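Local atomic coordinates of piwi domain-containing protein (Vanderwaltozyma polyspora, PDB entry 5THE), a protein that belongs to the Argonaute family, its C-terminal lobe with the Piwi domain being bound here to RNA, and probably uses guide RNA to recognise target RNA. Residues V419-V424 and S441-K446; H55-G60 and V413-N418; G15-I20 and P28-D33; D33-Q38 and C472-Y477. All blocks are in the same frame, centred on the assembly; numbering follows the deposited sequence.

Contact 1: residues V419-V424 and S441-K446; sequences VMPGTV and SHQALK. With nucleotides of chain B.
Pro421 carries most of the direct contact with the 441-446 loop: CB lies 3.1 Å from Ser441 O, and CG rests against the end of the Gln443 side chain and His442 O. Two residues earlier, a water donates to Val419 O at 2.7 Å and to His442 O at 2.8 Å. Met420 O takes two bonds from Thr423, from its backbone N and from OG1, the latter at 2.6 Å on a carbonyl lone pair, and this closes the turn that presents Pro421. A cis peptide bond joins Pro421 to Gly422, whose CA passes 3.9 Å from Ser441 CA. Both segments belong to the Piwi domain, the RNase H-like part of Argonaute, and the 441-446 loop uses its other side to hold RNA. His442 NE2 donates to OP1 of A6 of chain B at 2.8 Å, while CD2 touches O3' of A5 of chain B. Further along, Lys446 N donates to the O2' hydroxyl of A5 of chain B, which in turn donates to Lys446 O. Beyond Gly422 the segment 419-424 enters strand 423-425, where Thr423 pairs by its backbone with Gln440.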
# COMPACT_ATOMS: atom_id res chain seq x y z
N VAL A 419 15.64 -14.92 -10.24
CA VAL A 419 14.81 -16.08 -9.98
C VAL A 419 13.37 -15.72 -10.32
O VAL A 419 12.98 -14.54 -10.37
CB VAL A 419 14.94 -16.59 -8.53
CG1 VAL A 419 16.35 -17.13 -8.29
CG2 VAL A 419 14.62 -15.48 -7.52
N MET A 420 12.59 -16.75 -10.60
CA MET A 420 11.20 -16.55 -10.98
C MET A 420 10.44 -15.86 -9.85
O MET A 420 10.65 -16.17 -8.68
CB MET A 420 10.55 -17.91 -11.30
CG MET A 420 9.26 -17.82 -12.12
SD MET A 420 9.64 -17.33 -13.82
CE MET A 420 7.99 -17.22 -14.50
N PRO A 421 9.54 -14.93 -10.16
CA PRO A 421 8.54 -14.65 -9.11
C PRO A 421 7.54 -15.81 -9.00
O PRO A 421 7.36 -16.50 -9.98
CB PRO A 421 7.87 -13.36 -9.61
CG PRO A 421 8.23 -13.21 -11.04
CD PRO A 421 9.47 -14.00 -11.31
N GLY A 422 6.97 -16.16 -7.85
CA GLY A 422 7.50 -15.98 -6.55
C GLY A 422 8.17 -17.26 -6.07
O GLY A 422 7.58 -18.24 -5.57
N THR A 423 9.47 -17.22 -6.25
CA THR A 423 10.38 -18.16 -5.64
C THR A 423 10.27 -18.09 -4.13
O THR A 423 10.39 -17.01 -3.54
CB THR A 423 11.80 -17.82 -6.11
OG1 THR A 423 11.91 -18.09 -7.51
CG2 THR A 423 12.84 -18.62 -5.32
N VAL A 424 10.02 -19.23 -3.50
CA VAL A 424 10.01 -19.36 -2.05
C VAL A 424 11.22 -20.17 -1.64
O VAL A 424 11.54 -21.20 -2.26
CB VAL A 424 8.73 -20.06 -1.54
CG1 VAL A 424 8.69 -20.01 0.01
CG2 VAL A 424 7.51 -19.41 -2.12
N SER A 441 8.63 -12.17 -4.75
CA SER A 441 7.32 -12.22 -5.38
C SER A 441 7.26 -11.45 -6.68
O SER A 441 6.33 -11.65 -7.47
CB SER A 441 6.27 -11.68 -4.40
OG SER A 441 6.78 -10.47 -3.81
N HIS A 442 8.25 -10.61 -6.95
CA HIS A 442 8.22 -9.61 -8.01
C HIS A 442 9.21 -9.94 -9.12
O HIS A 442 10.19 -10.68 -8.93
CB HIS A 442 8.55 -8.24 -7.44
CG HIS A 442 9.88 -8.18 -6.77
ND1 HIS A 442 10.15 -8.82 -5.58
CD2 HIS A 442 11.03 -7.55 -7.11
CE1 HIS A 442 11.40 -8.60 -5.23
NE2 HIS A 442 11.96 -7.83 -6.15
N GLN A 443 8.95 -9.38 -10.28
CA GLN A 443 9.95 -9.29 -11.33
C GLN A 443 11.02 -8.29 -10.92
O GLN A 443 10.70 -7.18 -10.49
CB GLN A 443 9.32 -8.81 -12.64
CG GLN A 443 8.35 -9.76 -13.25
CD GLN A 443 8.96 -10.91 -14.03
OE1 GLN A 443 8.28 -11.82 -14.38
NE2 GLN A 443 10.20 -10.85 -14.32
N ALA A 444 12.28 -8.66 -11.07
CA ALA A 444 13.35 -7.69 -10.88
C ALA A 444 13.49 -6.92 -12.20
O ALA A 444 14.22 -7.31 -13.10
CB ALA A 444 14.64 -8.39 -10.48
N LEU A 445 12.73 -5.81 -12.31
CA LEU A 445 12.79 -5.01 -13.53
C LEU A 445 14.17 -4.41 -13.74
O LEU A 445 14.62 -4.23 -14.88
CB LEU A 445 11.72 -3.92 -13.52
CG LEU A 445 10.30 -4.45 -13.25
CD1 LEU A 445 9.32 -3.29 -13.10
CD2 LEU A 445 9.80 -5.45 -14.31
N LYS A 446 14.86 -4.14 -12.65
CA LYS A 446 16.21 -3.62 -12.70
C LYS A 446 17.00 -4.30 -11.60
O LYS A 446 16.44 -4.73 -10.58
CB LYS A 446 16.19 -2.09 -12.52
CG LYS A 446 17.53 -1.44 -12.68
CD LYS A 446 17.40 0.07 -12.64
CE LYS A 446 18.77 0.70 -12.49
NZ LYS A 446 19.74 0.05 -13.38
P A B 5 8.31 -2.83 -6.08
OP1 A B 5 8.00 -4.05 -5.27
OP2 A B 5 8.33 -1.49 -5.46
O5' A B 5 9.68 -3.13 -6.81
C5' A B 5 9.86 -4.34 -7.52
C4' A B 5 11.01 -4.24 -8.48
O4' A B 5 10.74 -3.22 -9.47
C3' A B 5 12.34 -3.82 -7.87
O3' A B 5 13.02 -4.92 -7.32
C2' A B 5 13.07 -3.17 -9.04
O2' A B 5 13.63 -4.16 -9.88
C1' A B 5 11.92 -2.52 -9.80
N9 A B 5 11.74 -1.12 -9.43
C8 A B 5 11.03 -0.58 -8.38
N7 A B 5 11.09 0.73 -8.36
C5 A B 5 11.88 1.06 -9.46
C6 A B 5 12.30 2.28 -9.97
N6 A B 5 11.97 3.44 -9.41
N1 A B 5 13.08 2.25 -11.09
C2 A B 5 13.40 1.06 -11.64
N3 A B 5 13.05 -0.17 -11.24
C4 A B 5 12.29 -0.08 -10.13
P A B 6 13.82 -4.80 -5.94
OP1 A B 6 14.16 -6.22 -5.61
OP2 A B 6 13.11 -3.93 -4.99
O5' A B 6 15.13 -4.00 -6.32
C5' A B 6 16.13 -4.60 -7.11
C4' A B 6 17.10 -3.56 -7.58
O4' A B 6 16.39 -2.58 -8.38
C3' A B 6 17.77 -2.73 -6.49
O3' A B 6 18.88 -3.39 -5.91
C2' A B 6 18.14 -1.47 -7.24
O2' A B 6 19.29 -1.74 -8.03
C1' A B 6 16.93 -1.30 -8.17
N9 A B 6 15.86 -0.49 -7.56
C8 A B 6 14.87 -0.93 -6.72
N7 A B 6 14.04 0.01 -6.33
C5 A B 6 14.53 1.14 -6.96
C6 A B 6 14.08 2.46 -6.95
N6 A B 6 13.01 2.85 -6.25
N1 A B 6 14.77 3.35 -7.69
C2 A B 6 15.84 2.93 -8.39
N3 A B 6 16.36 1.70 -8.49
C4 A B 6 15.64 0.85 -7.73
P A B 4 5.26 2.13 -7.12
OP1 A B 4 4.40 2.18 -5.91
OP2 A B 4 6.29 3.14 -7.38
O5' A B 4 5.95 0.69 -7.17
C5' A B 4 5.15 -0.46 -7.32
C4' A B 4 5.70 -1.39 -8.38
O4' A B 4 5.67 -0.74 -9.67
C3' A B 4 7.14 -1.82 -8.20
O3' A B 4 7.24 -2.87 -7.26
C2' A B 4 7.52 -2.22 -9.62
O2' A B 4 6.96 -3.49 -9.95
C1' A B 4 6.77 -1.16 -10.43
N9 A B 4 7.60 0.03 -10.68
C8 A B 4 7.90 1.02 -9.78
N7 A B 4 8.66 1.97 -10.27
C5 A B 4 8.86 1.57 -11.58
C6 A B 4 9.58 2.17 -12.60
N6 A B 4 10.23 3.32 -12.42
N1 A B 4 9.58 1.54 -13.80
C2 A B 4 8.90 0.38 -13.93
N3 A B 4 8.17 -0.28 -13.03
C4 A B 4 8.21 0.38 -11.86
O HOH W 1 12.60 -11.99 -9.44

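Contact 2: residues H55-G60 and V413-N418; sequences HEESKG and VQSMGN
Gln414 O meets the side chain of Glu56 through CG, at 3.2 Å. That carbon sits between the backbone N and the carbonyl carbon of Glu56 (chi1 67°), and the chain then bends at chi2. Next along, Ser415 turns its side chain into the 3-10 segment 55-58: OG, anti to its own backbone N, lies 3.3 Å from Glu57 CA and 3.4 Å from Glu56 CG, and its polar partner outside the segments is the side-chain amide of Gln443. Ser415 also opens a type I' beta turn that ends at Asn418, the tight reversal of a two-residue beta hairpin, with the pair bonded both ways through their backbone N and O atoms. Met416, at the first corner of the turn, lays CG 3.8 Å from Glu57 CD, the two side chains crossing at about a right angle. Its N donates to a water that gives its own hydrogens to Glu56 OE2, at 2.7 Å, and Glu57 OE1, at 2.9 Å, so one solvent molecule ties both carboxylates to the turn. An alanine at Glu57 would probably leave this water one acceptor short and open a gap beside Met416 CG. Asn418 ND2 donates back to Met416 O, coming from above the carbonyl plane, and its OD1 accepts from Gly449 N.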
# COMPACT_ATOMS: atom_id res chain seq x y z
N HIS A 55 8.16 -15.40 -22.38
CA HIS A 55 6.85 -15.59 -21.77
C HIS A 55 6.92 -15.31 -20.27
O HIS A 55 6.00 -14.71 -19.70
CB HIS A 55 6.34 -17.01 -22.04
CG HIS A 55 4.99 -17.30 -21.45
ND1 HIS A 55 3.82 -16.77 -21.95
CD2 HIS A 55 4.63 -18.08 -20.40
CE1 HIS A 55 2.80 -17.20 -21.24
NE2 HIS A 55 3.26 -18.00 -20.29
N GLU A 56 8.04 -15.67 -19.63
CA GLU A 56 8.15 -15.57 -18.18
C GLU A 56 8.09 -14.13 -17.69
O GLU A 56 7.70 -13.88 -16.55
CB GLU A 56 9.46 -16.22 -17.72
CG GLU A 56 10.71 -15.48 -18.19
CD GLU A 56 11.08 -15.76 -19.63
OE1 GLU A 56 10.41 -16.59 -20.28
OE2 GLU A 56 12.05 -15.13 -20.12
N GLU A 57 8.46 -13.16 -18.53
CA GLU A 57 8.49 -11.78 -18.04
C GLU A 57 7.11 -11.22 -17.80
O GLU A 57 6.99 -10.13 -17.24
CB GLU A 57 9.25 -10.89 -19.02
CG GLU A 57 10.61 -11.46 -19.35
CD GLU A 57 11.50 -10.47 -20.08
OE1 GLU A 57 12.69 -10.79 -20.27
OE2 GLU A 57 11.01 -9.39 -20.46
N SER A 58 6.07 -11.97 -18.15
CA SER A 58 4.70 -11.54 -17.93
C SER A 58 4.14 -12.02 -16.59
O SER A 58 3.09 -11.54 -16.19
CB SER A 58 3.80 -12.04 -19.08
OG SER A 58 3.52 -13.42 -18.98
N LYS A 59 4.81 -12.94 -15.90
CA LYS A 59 4.34 -13.33 -14.57
C LYS A 59 4.48 -12.15 -13.61
O LYS A 59 5.57 -11.58 -13.46
CB LYS A 59 5.13 -14.53 -14.04
CG LYS A 59 4.50 -15.09 -12.76
CD LYS A 59 5.27 -16.30 -12.24
CE LYS A 59 4.57 -16.91 -11.04
NZ LYS A 59 5.35 -18.05 -10.45
N GLY A 60 3.37 -11.75 -12.98
CA GLY A 60 3.43 -10.62 -12.08
C GLY A 60 3.74 -9.31 -12.77
O GLY A 60 4.35 -8.43 -12.16
N VAL A 413 12.02 -21.07 -15.06
CA VAL A 413 12.18 -20.84 -13.64
C VAL A 413 13.04 -19.61 -13.36
O VAL A 413 13.45 -19.39 -12.22
CB VAL A 413 12.77 -22.09 -12.94
CG1 VAL A 413 11.78 -23.24 -13.03
CG2 VAL A 413 14.15 -22.49 -13.56
N GLN A 414 13.31 -18.80 -14.37
CA GLN A 414 13.93 -17.50 -14.13
C GLN A 414 13.34 -16.49 -15.10
O GLN A 414 12.79 -16.86 -16.14
CB GLN A 414 15.45 -17.55 -14.29
CG GLN A 414 15.92 -18.11 -15.62
CD GLN A 414 17.41 -17.87 -15.84
OE1 GLN A 414 17.82 -16.76 -16.18
NE2 GLN A 414 18.23 -18.90 -15.61
N SER A 415 13.45 -15.21 -14.74
CA SER A 415 12.93 -14.12 -15.55
C SER A 415 13.79 -12.88 -15.34
O SER A 415 14.10 -12.52 -14.20
CB SER A 415 11.47 -13.81 -15.19
OG SER A 415 10.96 -12.81 -16.05
N MET A 416 14.14 -12.23 -16.45
CA MET A 416 14.94 -11.01 -16.40
C MET A 416 16.22 -11.21 -15.60
O MET A 416 16.62 -10.36 -14.80
CB MET A 416 14.11 -9.85 -15.83
CG MET A 416 12.88 -9.56 -16.65
SD MET A 416 11.76 -8.47 -15.76
CE MET A 416 12.55 -6.90 -15.97
N GLY A 417 16.86 -12.36 -15.80
CA GLY A 417 18.11 -12.64 -15.15
C GLY A 417 18.00 -12.94 -13.67
O GLY A 417 19.03 -13.05 -13.00
N ASN A 418 16.79 -13.07 -13.15
CA ASN A 418 16.56 -13.25 -11.73
C ASN A 418 15.73 -14.50 -11.51
O ASN A 418 15.20 -15.09 -12.45
CB ASN A 418 15.89 -12.01 -11.13
CG ASN A 418 16.89 -10.90 -10.88
OD1 ASN A 418 17.43 -10.77 -9.78
ND2 ASN A 418 17.17 -10.11 -11.90
O HOH W 2 13.67 -13.22 -19.09

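Contact 3: residues G15-I20 and P28-D33; sequences GTKVDI and PSRILD
Val18 and Ser29 are joined by three hydrogen bonds between strands 16-20 and 28-31. Val18 O is gripped twice, by Ser29 N at 2.8 Å and by Ser29 OG at 2.7 Å, and the two donors reach it from opposite faces of the carbonyl plane. With chi1 at 80°, OG stands between its own backbone N and carbonyl carbon, a rotation that lets the hydroxyl turn back across to the partner strand. In return Val18 N donates to Ser29 O at 3.0 Å, nearly straight at 171°. Thr16 and Ile31 make the other hydrogen-bonded pair, Thr16 N giving to Ile31 O and Ile31 N giving to Thr16 O at 2.8 Å; the latter oxygen also receives a CA-H...O contact from Arg30. The strands are the two arms of an antiparallel beta hairpin, 16-22 with 25-31, whose second arm also pairs with strand 423-425 of the Piwi domain. Lys17 and Arg30 face each other in a non-hydrogen-bonded pair on the same side of the sheet as Asp19 and Pro28. The guanidinium of Arg30 leads away to other partners: NH2 forms a salt bridge with Asp426 and a hydrogen bond with Gln469, and NH1 donates to Lys14 O. Asp19 OD1 lies 3.4 Å from Pro28 CA, while OD2 is paired in a salt bridge with Arg26. On the side that holds Thr16, Val18, Ser29 and Ile31, Val18 CG1 touches Ile31 CD1 at 3.8 Å, and Val413 packs against both residues.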
# COMPACT_ATOMS: atom_id res chain seq x y z
N GLY A 15 4.53 -25.95 -5.47
CA GLY A 15 5.25 -25.18 -6.47
C GLY A 15 6.31 -26.00 -7.20
O GLY A 15 6.60 -27.16 -6.89
N THR A 16 6.89 -25.35 -8.20
CA THR A 16 7.96 -25.95 -8.99
C THR A 16 9.25 -25.98 -8.18
O THR A 16 9.74 -24.93 -7.74
CB THR A 16 8.16 -25.15 -10.27
OG1 THR A 16 6.99 -25.28 -11.08
CG2 THR A 16 9.39 -25.66 -11.03
N LYS A 17 9.83 -27.17 -8.04
CA LYS A 17 11.08 -27.31 -7.30
C LYS A 17 12.26 -27.00 -8.21
O LYS A 17 12.35 -27.53 -9.32
CB LYS A 17 11.22 -28.73 -6.74
CG LYS A 17 10.03 -29.24 -5.96
CD LYS A 17 10.48 -30.37 -5.04
CE LYS A 17 9.37 -31.37 -4.76
NZ LYS A 17 8.17 -30.74 -4.15
N VAL A 18 13.17 -26.15 -7.73
CA VAL A 18 14.43 -25.89 -8.42
C VAL A 18 15.42 -25.33 -7.40
O VAL A 18 15.06 -24.55 -6.52
CB VAL A 18 14.24 -24.93 -9.62
CG1 VAL A 18 13.88 -23.53 -9.17
CG2 VAL A 18 15.50 -24.92 -10.50
N ASP A 19 16.67 -25.77 -7.51
CA ASP A 19 17.72 -25.19 -6.69
C ASP A 19 18.09 -23.80 -7.19
O ASP A 19 18.00 -23.51 -8.39
CB ASP A 19 18.97 -26.07 -6.69
CG ASP A 19 18.83 -27.30 -5.82
OD1 ASP A 19 17.80 -27.46 -5.14
OD2 ASP A 19 19.78 -28.12 -5.82
N ILE A 20 18.51 -22.94 -6.27
CA ILE A 20 19.02 -21.63 -6.62
C ILE A 20 20.33 -21.42 -5.89
O ILE A 20 20.68 -22.16 -4.96
CB ILE A 20 18.04 -20.48 -6.29
CG1 ILE A 20 17.79 -20.45 -4.79
CG2 ILE A 20 16.72 -20.62 -7.04
CD1 ILE A 20 16.96 -19.31 -4.35
N PRO A 28 17.52 -25.32 -2.03
CA PRO A 28 16.28 -25.66 -2.75
C PRO A 28 15.29 -24.52 -2.66
O PRO A 28 15.15 -23.86 -1.62
CB PRO A 28 15.77 -26.91 -2.02
CG PRO A 28 16.26 -26.75 -0.66
CD PRO A 28 17.63 -26.08 -0.78
N SER A 29 14.60 -24.27 -3.77
CA SER A 29 13.50 -23.32 -3.78
C SER A 29 12.29 -23.98 -4.40
O SER A 29 12.39 -24.96 -5.13
CB SER A 29 13.86 -22.05 -4.56
OG SER A 29 13.71 -22.28 -5.95
N ARG A 30 11.13 -23.40 -4.12
CA ARG A 30 9.91 -23.72 -4.84
C ARG A 30 9.35 -22.44 -5.44
O ARG A 30 9.43 -21.38 -4.83
CB ARG A 30 8.88 -24.40 -3.92
CG ARG A 30 9.36 -25.74 -3.37
CD ARG A 30 8.50 -26.20 -2.19
NE ARG A 30 8.72 -25.35 -1.02
CZ ARG A 30 7.87 -24.43 -0.59
NH1 ARG A 30 6.72 -24.25 -1.23
NH2 ARG A 30 8.17 -23.69 0.48
N ILE A 31 8.81 -22.53 -6.64
CA ILE A 31 8.22 -21.37 -7.29
C ILE A 31 6.71 -21.56 -7.22
O ILE A 31 6.16 -22.50 -7.81
CB ILE A 31 8.72 -21.21 -8.73
CG1 ILE A 31 10.24 -21.11 -8.72
CG2 ILE A 31 8.13 -19.96 -9.38
CD1 ILE A 31 10.86 -21.34 -10.07
N LEU A 32 6.05 -20.68 -6.47
CA LEU A 32 4.60 -20.69 -6.35
C LEU A 32 3.94 -20.08 -7.59
O LEU A 32 4.48 -19.18 -8.23
CB LEU A 32 4.15 -19.91 -5.11
CG LEU A 32 4.64 -20.46 -3.76
CD1 LEU A 32 4.01 -19.71 -2.60
CD2 LEU A 32 4.36 -21.95 -3.65
N ASP A 33 2.76 -20.60 -7.93
CA ASP A 33 2.02 -20.05 -9.04
C ASP A 33 1.45 -18.68 -8.69
O ASP A 33 1.21 -18.36 -7.52
CB ASP A 33 0.89 -21.00 -9.45
CG ASP A 33 1.41 -22.33 -9.97
OD1 ASP A 33 2.49 -22.35 -10.61
OD2 ASP A 33 0.75 -23.36 -9.73

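Contact 4: residues D33-Q38 and C472-Y477; sequences DAPVVQ and CNNLCY
Tyr477 lays its ring against Pro35, and its atoms can be followed outward from CB, which lies 3.8 Å from Pro35 CG. The torsion chi1 of -73° sets the ring's CG anti to the carbonyl carbon, where it meets Pro35 CG at 3.6 Å. Pro35 CD then sits over the centre of one face, 3.5 Å from the centroid and only 8° off the ring normal, a clear CH-pi contact; all six ring carbons lie within 3.9 Å of it. In addition CD2 has Val37 CG2 at the ring edge, 4.1 Å away, and CE2 approaches Ala34 CB at 3.5 Å. At the tip, OH lies 3.3 Å from the same methyl group. Replacing Tyr477 by an alanine would probably open a gap beneath Pro35 CD and leave the Ala34 methyl without its aromatic neighbour. The proline is also met by Asn474, whose OD1 lies 3.6 Å from Pro35 CD, the two side chains sliding past each other in opposite directions. Leu249 of strand 248-249 touches Pro35, Asn474 and Tyr477 alike. The contact thus brings the C-terminal part of helix 465-475, and the residues that follow, against the connection between hairpin strand 25-31 and strand 37-38, which runs antiparallel between strands 43-44 and 248-249.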
# COMPACT_ATOMS: atom_id res chain seq x y z
N ASP A 33 2.76 -20.60 -7.93
CA ASP A 33 2.02 -20.05 -9.04
C ASP A 33 1.45 -18.68 -8.69
O ASP A 33 1.21 -18.36 -7.52
CB ASP A 33 0.89 -21.00 -9.45
CG ASP A 33 1.41 -22.33 -9.97
OD1 ASP A 33 2.49 -22.35 -10.61
OD2 ASP A 33 0.75 -23.36 -9.73
N ALA A 34 1.27 -17.85 -9.71
CA ALA A 34 0.60 -16.58 -9.52
C ALA A 34 -0.89 -16.82 -9.30
O ALA A 34 -1.43 -17.82 -9.78
CB ALA A 34 0.80 -15.67 -10.73
N PRO A 35 -1.57 -15.94 -8.59
CA PRO A 35 -3.04 -15.99 -8.59
C PRO A 35 -3.56 -15.50 -9.92
O PRO A 35 -2.85 -14.90 -10.74
CB PRO A 35 -3.44 -15.04 -7.46
CG PRO A 35 -2.31 -14.02 -7.42
CD PRO A 35 -1.06 -14.82 -7.78
N VAL A 36 -4.84 -15.75 -10.14
CA VAL A 36 -5.54 -15.17 -11.28
C VAL A 36 -5.78 -13.69 -10.99
O VAL A 36 -6.44 -13.35 -10.00
CB VAL A 36 -6.85 -15.90 -11.55
CG1 VAL A 36 -7.58 -15.27 -12.70
CG2 VAL A 36 -6.58 -17.38 -11.81
N VAL A 37 -5.25 -12.82 -11.83
CA VAL A 37 -5.54 -11.39 -11.69
C VAL A 37 -6.87 -11.10 -12.36
O VAL A 37 -7.10 -11.51 -13.50
CB VAL A 37 -4.41 -10.53 -12.28
CG1 VAL A 37 -4.79 -9.05 -12.20
CG2 VAL A 37 -3.09 -10.78 -11.52
N GLN A 38 -7.75 -10.39 -11.66
CA GLN A 38 -9.11 -10.14 -12.13
C GLN A 38 -9.25 -8.69 -12.57
O GLN A 38 -8.96 -7.78 -11.80
CB GLN A 38 -10.12 -10.44 -11.01
CG GLN A 38 -11.55 -10.14 -11.40
CD GLN A 38 -12.11 -11.18 -12.34
OE1 GLN A 38 -12.16 -12.35 -12.00
NE2 GLN A 38 -12.51 -10.77 -13.54
N CYS A 472 0.78 -14.72 1.37
CA CYS A 472 1.79 -13.69 1.21
C CYS A 472 2.05 -13.42 -0.25
O CYS A 472 2.02 -12.26 -0.70
CB CYS A 472 3.08 -14.12 1.91
SG CYS A 472 2.92 -14.02 3.70
N ASN A 473 2.27 -14.48 -1.03
CA ASN A 473 2.52 -14.30 -2.45
C ASN A 473 1.31 -13.69 -3.14
O ASN A 473 1.46 -12.73 -3.90
CB ASN A 473 2.90 -15.63 -3.10
CG ASN A 473 3.32 -15.46 -4.54
OD1 ASN A 473 4.20 -14.66 -4.85
ND2 ASN A 473 2.65 -16.16 -5.45
N ASN A 474 0.11 -14.22 -2.89
CA ASN A 474 -1.10 -13.69 -3.52
C ASN A 474 -1.29 -12.21 -3.21
O ASN A 474 -1.68 -11.42 -4.08
CB ASN A 474 -2.34 -14.46 -3.05
CG ASN A 474 -2.52 -15.78 -3.77
OD1 ASN A 474 -1.66 -16.20 -4.54
ND2 ASN A 474 -3.63 -16.44 -3.51
N LEU A 475 -1.04 -11.82 -1.96
CA LEU A 475 -1.28 -10.44 -1.59
C LEU A 475 -0.32 -9.47 -2.28
O LEU A 475 -0.56 -8.26 -2.24
CB LEU A 475 -1.20 -10.29 -0.08
CG LEU A 475 -2.43 -10.77 0.68
CD1 LEU A 475 -2.17 -10.75 2.16
CD2 LEU A 475 -3.60 -9.88 0.34
N CYS A 476 0.74 -9.98 -2.90
CA CYS A 476 1.65 -9.15 -3.69
C CYS A 476 1.05 -8.75 -5.03
O CYS A 476 1.55 -7.81 -5.65
CB CYS A 476 2.96 -9.90 -3.90
SG CYS A 476 3.90 -10.07 -2.34
N TYR A 477 -0.02 -9.40 -5.45
CA TYR A 477 -0.63 -9.14 -6.75
C TYR A 477 -1.80 -8.16 -6.68
O TYR A 477 -2.43 -7.91 -7.71
CB TYR A 477 -1.10 -10.46 -7.38
CG TYR A 477 0.02 -11.33 -7.90
CD1 TYR A 477 0.92 -11.95 -7.02
CD2 TYR A 477 0.20 -11.52 -9.26
CE1 TYR A 477 1.94 -12.75 -7.49
CE2 TYR A 477 1.23 -12.31 -9.75
CZ TYR A 477 2.09 -12.92 -8.85
OH TYR A 477 3.10 -13.70 -9.33

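In the fold
The four contacts lie on the same side of the chain's centre. Contacts 1 and 2 have centres about 7 Å apart; contacts 3 and 4 lie about 12 and 13 Å from contact 1. Contact 3 comes first along the chain and leads through Asp33 into contact 4, whose long excursion from 33-38 to 472-477 encloses contact 2 and then contact 1. Strand 25-31 of contact 3 borders strand 423-425 of contact 1 in the same sheet. Lys59 NZ bridges three contacts, bonding to Leu32 O and Pro421 O. Segments from the beginning of this C-terminal lobe thus pack against the Piwi domain, contact 2 near the loop of contact 1 that holds the RNA backbone.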